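Local coordinates for CaaX farnesyltransferase beta subunit Ram1 (Aspergillus fumigatus, PDB 4MBG), which probably transfers a farnesyl group from farnesyl diphosphate to the cysteine of C-terminal CaaX sequences, acting as the peptide- and zinc-binding subunit of a heterodimer, at residues R151-Y156 and S203-L208; G195-V200 and T242-G247; E249-A254 and G312-C317. All coordinates share one frame; numbering follows the deposited sequence.

Contact 1 of 3, residues R151-Y156 and S203-L208; sequences RPWMVY and SYAAVL. With K (potassium ion), chain J.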
loop_
_atom_site.group_PDB
_atom_site.type_symbol
_atom_site.label_atom_id
_atom_site.label_comp_id
_atom_site.label_asym_id
_atom_site.label_seq_id
_atom_site.Cartn_x
_atom_site.Cartn_y
_atom_site.Cartn_z
ATOM N N ARG B 151 14.874 -5.076 -10.203
ATOM C CA ARG B 151 14.787 -5.972 -11.359
ATOM C C ARG B 151 13.805 -7.156 -11.189
ATOM O O ARG B 151 13.091 -7.494 -12.125
ATOM C CB ARG B 151 16.182 -6.424 -11.830
ATOM C CG ARG B 151 16.936 -5.316 -12.584
ATOM C CD ARG B 151 18.288 -5.807 -13.143
ATOM N NE ARG B 151 18.089 -6.951 -14.024
ATOM C CZ ARG B 151 18.627 -8.149 -13.849
ATOM N NH1 ARG B 151 19.463 -8.368 -12.842
ATOM N NH2 ARG B 151 18.347 -9.117 -14.714
ATOM N N PRO B 152 13.728 -7.757 -9.985
ATOM C CA PRO B 152 12.741 -8.831 -9.846
ATOM C C PRO B 152 11.318 -8.313 -10.025
ATOM O O PRO B 152 10.489 -9.014 -10.625
ATOM C CB PRO B 152 12.985 -9.354 -8.423
ATOM C CG PRO B 152 14.513 -9.106 -8.230
ATOM C CD PRO B 152 14.707 -7.751 -8.876
ATOM N N TRP B 153 11.044 -7.100 -9.544
ATOM C CA TRP B 153 9.718 -6.504 -9.761
ATOM C C TRP B 153 9.435 -6.310 -11.238
ATOM O O TRP B 153 8.307 -6.543 -11.702
ATOM C CB TRP B 153 9.621 -5.135 -9.097
ATOM C CG TRP B 153 9.289 -5.148 -7.639
ATOM C CD1 TRP B 153 10.014 -4.568 -6.628
ATOM C CD2 TRP B 153 8.104 -5.681 -7.031
ATOM N NE1 TRP B 153 9.365 -4.729 -5.430
ATOM C CE2 TRP B 153 8.193 -5.419 -5.645
ATOM C CE3 TRP B 153 6.983 -6.367 -7.521
ATOM C CZ2 TRP B 153 7.211 -5.827 -4.744
ATOM C CZ3 TRP B 153 5.994 -6.765 -6.621
ATOM C CH2 TRP B 153 6.123 -6.500 -5.252
ATOM N N MET B 154 10.438 -5.862 -11.979
ATOM C CA MET B 154 10.232 -5.609 -13.403
ATOM C C MET B 154 9.826 -6.890 -14.108
ATOM O O MET B 154 8.933 -6.883 -14.961
ATOM C CB MET B 154 11.483 -4.986 -14.027
ATOM C CG MET B 154 11.729 -3.577 -13.467
ATOM S SD MET B 154 13.418 -3.004 -13.656
ATOM C CE MET B 154 13.562 -2.883 -15.434
ATOM N N VAL B 155 10.430 -8.002 -13.708
ATOM C CA VAL B 155 10.048 -9.299 -14.284
ATOM C C VAL B 155 8.602 -9.637 -13.913
ATOM O O VAL B 155 7.781 -9.971 -14.775
ATOM C CB VAL B 155 11.007 -10.418 -13.842
ATOM C CG1 VAL B 155 10.537 -11.788 -14.368
ATOM C CG2 VAL B 155 12.428 -10.106 -14.351
ATOM N N TYR B 156 8.279 -9.510 -12.638
ATOM C CA TYR B 156 6.916 -9.786 -12.184
ATOM C C TYR B 156 5.837 -8.920 -12.861
ATOM O O TYR B 156 4.832 -9.456 -13.347
ATOM C CB TYR B 156 6.803 -9.648 -10.659
ATOM C CG TYR B 156 5.360 -9.617 -10.203
ATOM C CD1 TYR B 156 4.581 -10.785 -10.187
ATOM C CD2 TYR B 156 4.750 -8.400 -9.857
ATOM C CE1 TYR B 156 3.238 -10.746 -9.784
ATOM C CE2 TYR B 156 3.424 -8.350 -9.449
ATOM C CZ TYR B 156 2.677 -9.516 -9.422
ATOM O OH TYR B 156 1.375 -9.424 -9.037
ATOM N N SER B 203 11.924 -11.356 -3.178
ATOM C CA SER B 203 11.570 -12.763 -3.045
ATOM C C SER B 203 10.110 -13.027 -3.460
ATOM O O SER B 203 9.812 -14.004 -4.143
ATOM C CB SER B 203 11.837 -13.261 -1.615
ATOM O OG SER B 203 13.232 -13.216 -1.309
ATOM N N TYR B 204 9.214 -12.136 -3.059
ATOM C CA TYR B 204 7.810 -12.205 -3.464
ATOM C C TYR B 204 7.699 -12.104 -4.989
ATOM O O TYR B 204 7.017 -12.918 -5.637
ATOM C CB TYR B 204 7.085 -11.047 -2.776
ATOM C CG TYR B 204 5.686 -10.703 -3.239
ATOM C CD1 TYR B 204 4.561 -11.256 -2.616
ATOM C CD2 TYR B 204 5.491 -9.735 -4.213
ATOM C CE1 TYR B 204 3.264 -10.887 -3.002
ATOM C CE2 TYR B 204 4.201 -9.359 -4.603
ATOM C CZ TYR B 204 3.099 -9.936 -3.982
ATOM O OH TYR B 204 1.837 -9.547 -4.379
ATOM N N ALA B 205 8.373 -11.105 -5.570
ATOM C CA ALA B 205 8.302 -10.938 -7.020
ATOM C C ALA B 205 8.850 -12.185 -7.735
ATOM O O ALA B 205 8.295 -12.640 -8.737
ATOM C CB ALA B 205 9.072 -9.666 -7.474
ATOM N N ALA B 206 9.941 -12.736 -7.214
ATOM C CA ALA B 206 10.548 -13.912 -7.836
ATOM C C ALA B 206 9.644 -15.126 -7.715
ATOM O O ALA B 206 9.489 -15.878 -8.675
ATOM C CB ALA B 206 11.933 -14.214 -7.224
ATOM N N VAL B 207 9.053 -15.326 -6.536
ATOM C CA VAL B 207 8.165 -16.483 -6.334
ATOM C C VAL B 207 6.929 -16.409 -7.219
ATOM O O VAL B 207 6.507 -17.416 -7.822
ATOM C CB VAL B 207 7.774 -16.672 -4.847
ATOM C CG1 VAL B 207 6.616 -17.718 -4.705
ATOM C CG2 VAL B 207 9.025 -17.103 -4.020
ATOM N N LEU B 208 6.334 -15.220 -7.310
ATOM C CA LEU B 208 5.167 -15.066 -8.169
ATOM C C LEU B 208 5.523 -15.256 -9.649
ATOM O O LEU B 208 4.724 -15.796 -10.414
ATOM C CB LEU B 208 4.532 -13.683 -7.978
ATOM C CG LEU B 208 3.912 -13.442 -6.595
ATOM C CD1 LEU B 208 3.115 -12.137 -6.636
ATOM C CD2 LEU B 208 3.059 -14.587 -6.124
HETATM K K K J . 9.157 -2.977 -2.553
HETATM O O HOH W 1 1.433 -7.877 -6.674
HETATM O O HOH W 2 6.871 -0.750 -2.433
#
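Ala205 presents its methyl group to one face of the Trp153 indole, a CH-pi contact in which CB lies 4.3 Å from the centroid of the six-membered ring, displaced toward the CE3 rim. The same methyl meets Pro152 CB and Tyr156 CB, so one small side chain fills the middle of the interface. Around it the axes of the two segments approach to 8.2 Å at an angle of 33°, and Trp153 CA lies 5.4 Å from Ala205 CA. Trp153 leaves its backbone pointing away from segment 203-208, but CG stands beside the backbone N and anti to the carbonyl carbon (chi1 -83°), and the indole turns back so that its six-membered ring reaches Tyr204. There the two aromatic planes are inclined at 58°, neither stacked nor edge-to-face, with Trp153 CH2 3.5 Å from Tyr204 CD2. One turn further on, Leu208 CD1 is wedged between two tyrosines: it covers a face of Tyr204 and touches Tyr156 CE1 at 3.4 Å. The phenol oxygens are joined through a water that donates to Tyr156 OH (2.8 Å) and lies 2.9 Å from Tyr204 OH. Each hydroxyl has a further partner, Val499 O for Tyr156 and Tyr255 OH for Tyr204, which fixes both ring ends in the buried interface. A potassium ion is modelled at a long 3.4 Å from Trp153 NE1, and Trp153 also touches the bound farnesyl diphosphate. Pro152 also packs on Phe180 of helix 173-181. Neighbouring helices running in roughly the same direction, with Trp153 turned to the prenyl ligand, are characteristic of the inner helical layer of the prenyltransferase alpha-alpha toroid.

Contact 2 of 3, residues G195-V200 and T242-G247; sequences GQMSHV and TVCEGG. With EDO (1,2-ethanediol), chain D.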
loop_
_atom_site.group_PDB
_atom_site.type_symbol
_atom_site.label_atom_id
_atom_site.label_comp_id
_atom_site.label_asym_id
_atom_site.label_seq_id
_atom_site.Cartn_x
_atom_site.Cartn_y
_atom_site.Cartn_z
ATOM N N GLY B 195 24.783 -10.218 -5.534
ATOM C CA GLY B 195 25.476 -9.433 -4.526
ATOM C C GLY B 195 24.572 -8.515 -3.715
ATOM O O GLY B 195 25.037 -7.793 -2.832
ATOM N N GLN B 196 23.276 -8.523 -4.016
ATOM C CA GLN B 196 22.342 -7.735 -3.208
ATOM C C GLN B 196 21.731 -8.647 -2.139
ATOM O O GLN B 196 21.462 -9.808 -2.411
ATOM C CB GLN B 196 21.245 -7.119 -4.080
ATOM C CG GLN B 196 21.784 -6.250 -5.236
ATOM C CD GLN B 196 20.661 -5.523 -5.959
ATOM O OE1 GLN B 196 19.845 -4.847 -5.327
ATOM N NE2 GLN B 196 20.617 -5.654 -7.288
ATOM N N MET B 197 21.549 -8.135 -0.925
ATOM C CA MET B 197 21.044 -8.972 0.166
ATOM C C MET B 197 19.603 -9.356 -0.092
ATOM O O MET B 197 18.884 -8.667 -0.815
ATOM C CB MET B 197 21.195 -8.295 1.545
ATOM C CG MET B 197 20.483 -6.987 1.701
ATOM S SD MET B 197 20.977 -6.101 3.214
ATOM C CE MET B 197 22.695 -6.361 3.220
ATOM N N SER B 198 19.184 -10.472 0.493
ATOM C CA SER B 198 17.841 -10.964 0.238
ATOM C C SER B 198 16.835 -9.955 0.779
ATOM O O SER B 198 17.089 -9.283 1.791
ATOM C CB SER B 198 17.653 -12.357 0.842
ATOM O OG SER B 198 18.484 -13.302 0.170
ATOM N N HIS B 199 15.722 -9.803 0.069
ATOM C CA HIS B 199 14.711 -8.817 0.443
ATOM C C HIS B 199 13.342 -9.476 0.215
ATOM O O HIS B 199 13.144 -10.178 -0.792
ATOM C CB HIS B 199 14.893 -7.575 -0.456
ATOM C CG HIS B 199 14.078 -6.382 -0.048
ATOM N ND1 HIS B 199 12.708 -6.315 -0.230
ATOM C CD2 HIS B 199 14.444 -5.191 0.488
ATOM C CE1 HIS B 199 12.267 -5.139 0.186
ATOM N NE2 HIS B 199 13.302 -4.434 0.621
ATOM N N VAL B 200 12.401 -9.281 1.129
ATOM C CA VAL B 200 11.121 -9.979 0.976
ATOM C C VAL B 200 10.364 -9.567 -0.294
ATOM O O VAL B 200 9.638 -10.378 -0.857
ATOM C CB VAL B 200 10.167 -9.823 2.196
ATOM C CG1 VAL B 200 10.807 -10.366 3.412
ATOM C CG2 VAL B 200 9.721 -8.350 2.414
ATOM N N THR B 242 10.650 -7.390 9.304
ATOM C CA THR B 242 11.446 -6.475 8.503
ATOM C C THR B 242 11.517 -6.964 7.066
ATOM O O THR B 242 11.260 -8.151 6.785
ATOM C CB THR B 242 12.881 -6.286 9.078
ATOM O OG1 THR B 242 13.470 -7.570 9.371
ATOM C CG2 THR B 242 12.840 -5.446 10.362
ATOM N N VAL B 243 11.861 -6.068 6.138
ATOM C CA VAL B 243 11.896 -6.461 4.726
ATOM C C VAL B 243 13.220 -7.121 4.334
ATOM O O VAL B 243 13.306 -7.805 3.311
ATOM C CB VAL B 243 11.620 -5.247 3.798
ATOM C CG1 VAL B 243 10.194 -4.724 4.038
ATOM C CG2 VAL B 243 12.672 -4.136 4.025
ATOM N N CYS B 244 14.248 -6.899 5.156
ATOM C CA CYS B 244 15.554 -7.531 4.977
ATOM C C CYS B 244 16.288 -7.313 6.299
ATOM O O CYS B 244 15.827 -6.546 7.160
ATOM C CB CYS B 244 16.314 -6.901 3.784
ATOM S SG CYS B 244 16.692 -5.144 3.979
ATOM N N GLU B 245 17.398 -8.005 6.496
ATOM C CA GLU B 245 18.129 -7.849 7.751
ATOM C C GLU B 245 18.677 -6.437 7.843
ATOM O O GLU B 245 19.428 -6.015 6.970
ATOM C CB GLU B 245 19.269 -8.878 7.839
ATOM C CG GLU B 245 18.737 -10.320 7.791
ATOM C CD GLU B 245 19.845 -11.348 7.904
ATOM O OE1 GLU B 245 20.390 -11.510 9.011
ATOM O OE2 GLU B 245 20.169 -11.988 6.888
ATOM N N GLY B 246 18.272 -5.709 8.879
ATOM C CA GLY B 246 18.693 -4.331 9.065
ATOM C C GLY B 246 17.796 -3.337 8.352
ATOM O O GLY B 246 18.053 -2.133 8.396
ATOM N N GLY B 247 16.759 -3.840 7.687
ATOM C CA GLY B 247 15.819 -3.000 6.933
ATOM C C GLY B 247 14.550 -2.606 7.692
ATOM O O GLY B 247 14.367 -2.958 8.882
HETATM C C1 EDO D . 26.660 -5.355 -4.956
HETATM O O1 EDO D . 25.602 -5.060 -3.822
HETATM C C2 EDO D . 26.034 -5.665 -6.098
HETATM O O2 EDO D . 25.437 -4.223 -6.603
HETATM O O HOH W 3 18.256 -9.734 4.215
#
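This is a loop-to-loop contact in which His199 and Val200, at the entry to helix 200-213, meet Val243 and Cys244 in the loop leading to helix 251-263. Val243 O is the focus. It accepts a nearly straight hydrogen bond from Val200 N (2.8 Å, 164° at the hydrogen), in the plane of its own carbonyl group. The same oxygen lies 3.4 Å from His199 CA, a CA-H...O contact, and sits over one face of the imidazole. The His199 ring, swung anti to the backbone N (chi1 -170°), runs alongside Val243, NE2 3.5 Å from Val243 CG2. Its ND1 caps Ala201 N, making His199 the N-cap of an inner helix of the alpha-alpha toroid, while Tyr88 of the alpha subunit meets the ring edge-to-face. Beyond, Cys244 opens a type II beta turn closed by Gly247, and its CB lies 3.2 Å from Ser198 O. A water donates to Ser198 O (2.7 Å) and accepts from Glu245 N (3.0 Å), bridging the two backbones. Both loops face the partner subunit: Met197 O and Gly246 O accept hydrogen bonds from Tyr88 and His127 of the alpha subunit.

Contact 3 of 3, residues E249-A254 and G312-C317; sequences EDVRGA and GAYAFC. With FPP (farnesyl diphosphate), chain F.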
loop_
_atom_site.group_PDB
_atom_site.type_symbol
_atom_site.label_atom_id
_atom_site.label_comp_id
_atom_site.label_asym_id
_atom_site.label_seq_id
_atom_site.Cartn_x
_atom_site.Cartn_y
_atom_site.Cartn_z
ATOM N N GLU B 249 10.679 -2.220 9.037
ATOM C CA GLU B 249 9.533 -3.059 9.398
ATOM C C GLU B 249 8.237 -2.357 9.008
ATOM O O GLU B 249 7.885 -1.300 9.556
ATOM C CB GLU B 249 9.504 -3.337 10.899
ATOM C CG GLU B 249 8.310 -4.228 11.256
ATOM C CD GLU B 249 8.241 -4.628 12.706
ATOM O OE1 GLU B 249 9.090 -4.202 13.546
ATOM O OE2 GLU B 249 7.318 -5.420 13.002
ATOM N N ASP B 250 7.516 -2.945 8.064
ATOM C CA ASP B 250 6.221 -2.369 7.675
ATOM C C ASP B 250 5.318 -3.478 7.184
ATOM O O ASP B 250 5.756 -4.624 7.067
ATOM C CB ASP B 250 6.382 -1.201 6.663
ATOM C CG ASP B 250 6.967 -1.618 5.320
ATOM O OD1 ASP B 250 6.682 -2.732 4.826
ATOM O OD2 ASP B 250 7.710 -0.791 4.729
ATOM N N VAL B 251 4.055 -3.151 6.945
ATOM C CA VAL B 251 3.060 -4.191 6.635
ATOM C C VAL B 251 3.297 -4.844 5.265
ATOM O O VAL B 251 2.884 -5.971 5.034
ATOM C CB VAL B 251 1.589 -3.688 6.768
ATOM C CG1 VAL B 251 1.358 -3.099 8.178
ATOM C CG2 VAL B 251 1.264 -2.726 5.697
ATOM N N ARG B 252 3.941 -4.124 4.352
ATOM C CA ARG B 252 4.317 -4.692 3.073
ATOM C C ARG B 252 5.298 -5.844 3.353
ATOM O O ARG B 252 5.234 -6.901 2.720
ATOM C CB ARG B 252 4.967 -3.610 2.176
ATOM C CG ARG B 252 5.983 -4.206 1.212
ATOM C CD ARG B 252 7.045 -3.243 0.701
ATOM N NE ARG B 252 7.791 -2.592 1.773
ATOM C CZ ARG B 252 9.033 -2.130 1.667
ATOM N NH1 ARG B 252 9.721 -2.285 0.549
ATOM N NH2 ARG B 252 9.598 -1.520 2.699
ATOM N N GLY B 253 6.175 -5.660 4.343
ATOM C CA GLY B 253 7.103 -6.721 4.735
ATOM C C GLY B 253 6.378 -7.982 5.225
ATOM O O GLY B 253 6.692 -9.108 4.816
ATOM N N ALA B 254 5.376 -7.800 6.085
ATOM C CA ALA B 254 4.592 -8.929 6.576
ATOM C C ALA B 254 3.830 -9.654 5.444
ATOM O O ALA B 254 3.847 -10.873 5.347
ATOM C CB ALA B 254 3.626 -8.483 7.678
ATOM N N GLY B 312 -4.087 3.110 1.088
ATOM C CA GLY B 312 -4.587 1.959 0.340
ATOM C C GLY B 312 -3.603 0.817 0.092
ATOM O O GLY B 312 -3.996 -0.356 0.152
ATOM N N ALA B 313 -2.325 1.122 -0.177
ATOM C CA ALA B 313 -1.377 0.039 -0.443
ATOM C C ALA B 313 -1.198 -0.848 0.792
ATOM O O ALA B 313 -1.071 -2.063 0.690
ATOM C CB ALA B 313 -0.056 0.603 -0.853
ATOM N N TYR B 314 -1.180 -0.217 1.965
ATOM C CA TYR B 314 -0.996 -0.961 3.202
ATOM C C TYR B 314 -2.288 -1.635 3.669
ATOM O O TYR B 314 -2.266 -2.676 4.305
ATOM C CB TYR B 314 -0.439 -0.012 4.266
ATOM C CG TYR B 314 0.939 0.511 3.922
ATOM C CD1 TYR B 314 1.981 -0.352 3.559
ATOM C CD2 TYR B 314 1.219 1.876 3.975
ATOM C CE1 TYR B 314 3.270 0.154 3.272
ATOM C CE2 TYR B 314 2.492 2.374 3.700
ATOM C CZ TYR B 314 3.500 1.512 3.318
ATOM O OH TYR B 314 4.757 2.019 3.050
ATOM N N ALA B 315 -3.424 -1.030 3.361
ATOM C CA ALA B 315 -4.692 -1.721 3.599
ATOM C C ALA B 315 -4.728 -3.045 2.835
ATOM O O ALA B 315 -5.117 -4.083 3.386
ATOM C CB ALA B 315 -5.882 -0.807 3.209
ATOM N N PHE B 316 -4.311 -3.028 1.568
ATOM C CA PHE B 316 -4.283 -4.275 0.818
ATOM C C PHE B 316 -3.355 -5.287 1.489
ATOM O O PHE B 316 -3.743 -6.441 1.719
ATOM C CB PHE B 316 -3.816 -4.108 -0.628
ATOM C CG PHE B 316 -3.651 -5.438 -1.321
ATOM C CD1 PHE B 316 -4.781 -6.132 -1.763
ATOM C CD2 PHE B 316 -2.399 -6.026 -1.445
ATOM C CE1 PHE B 316 -4.654 -7.385 -2.356
ATOM C CE2 PHE B 316 -2.260 -7.279 -2.046
ATOM C CZ PHE B 316 -3.386 -7.956 -2.500
ATOM N N CYS B 317 -2.132 -4.855 1.779
ATOM C CA CYS B 317 -1.167 -5.765 2.399
ATOM C C CYS B 317 -1.704 -6.394 3.687
ATOM O O CYS B 317 -1.562 -7.598 3.912
ATOM C CB CYS B 317 0.147 -5.043 2.696
ATOM S SG CYS B 317 1.077 -4.631 1.200
HETATM C C1 FPP F . 3.131 6.928 -0.986
HETATM O O1 FPP F . 3.732 7.450 -2.145
HETATM C C2 FPP F . 2.966 5.545 -1.036
HETATM C C3 FPP F . 3.045 4.609 0.139
HETATM C C4 FPP F . 4.201 4.913 1.069
HETATM C C5 FPP F . 2.871 3.124 -0.290
HETATM C C6 FPP F . 3.953 2.322 -0.997
HETATM C C7 FPP F . 3.793 0.934 -1.229
HETATM C C8 FPP F . 2.876 0.412 -2.303
HETATM C C10 FPP F . 2.951 1.125 -3.618
HETATM C C9 FPP F . 2.932 -1.108 -2.489
HETATM C C11 FPP F . 3.189 -2.001 -1.281
HETATM C C12 FPP F . 2.802 -3.343 -1.402
HETATM C C13 FPP F . 3.746 -4.437 -1.857
HETATM C C14 FPP F . 5.162 -4.122 -2.273
HETATM C C15 FPP F . 3.217 -5.832 -2.019
HETATM P PA FPP F . 3.149 8.709 -2.869
HETATM O O1A FPP F . 3.140 9.888 -1.944
HETATM O O2A FPP F . 4.077 8.903 -4.030
HETATM O O3A FPP F . 1.715 8.361 -3.412
HETATM P PB FPP F . 0.312 8.928 -2.905
HETATM O O1B FPP F . 0.214 10.409 -3.132
HETATM O O2B FPP F . 0.070 8.585 -1.471
HETATM O O3B FPP F . -0.652 8.170 -3.800
HETATM O O HOH W 4 6.527 0.294 2.395
#
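Apolar packing joins Val251 to Tyr314: the CG2 methyl presses obliquely on the tyrosine ring near its root, 3.3 Å from CD1. That methyl also approaches Cys317 CB, while Cys317 SG reaches across to Arg252 CA at 3.7 Å. The polar link is indirect. One water donates to Asp250 OD2 (2.8 Å) and lies 2.6 Å from Tyr314 OH, in the plane of the phenol ring. Within segment 249-254, Asp250 is the N-cap of helix 251-263, its OD1 accepting from Gly253 N at 3.0 Å. Arg252 grips the same carboxylate side-on, NE to OD1 and NH2 to OD2 (2.9 Å), with the carboxylate close to the guanidinium plane. Glu248 forms a second salt bridge to NH2, so the arginine is held by two acids. The prenyl carbons of farnesyl diphosphate are met by Ala313 CB, 3.3 Å from C8, by Cys317 SG, 3.4 Å from C12, by Tyr314 OH near C4, and by Arg252 CG near C14, one of the two terminal methyls. The prenyl chain thus lies against the first turns of both helices. Around these turns, Val251 packs on Tyr291 and Leu292 of helix 288-293, while Phe316 meets Tyr255 of helix 251-263 edge-to-face and packs on Cys375 of helix 375-384.

The three contacts follow one another round part of the alpha-alpha toroid, linking helices 151-164, 200-213, 251-263 and 312-323 in chain order. Contacts 1 and 2 interlock along the sequence: segment 195-200 leads almost directly into 203-208, and their centres are 14 Å apart. Contact 3 opens just after contact 2 closes, with centres 16 Å apart, and the two touch where Val243 and His199 pack on Arg252. Contacts 1 and 3, 17 Å apart between centres, do not touch each other; both reach farnesyl diphosphate. Contact 2, farther from the chain centre, has the most residues near the alpha subunit, eight against three and two; this set of helix N-terminal ends thus borders both prenyl ligand and partner subunit.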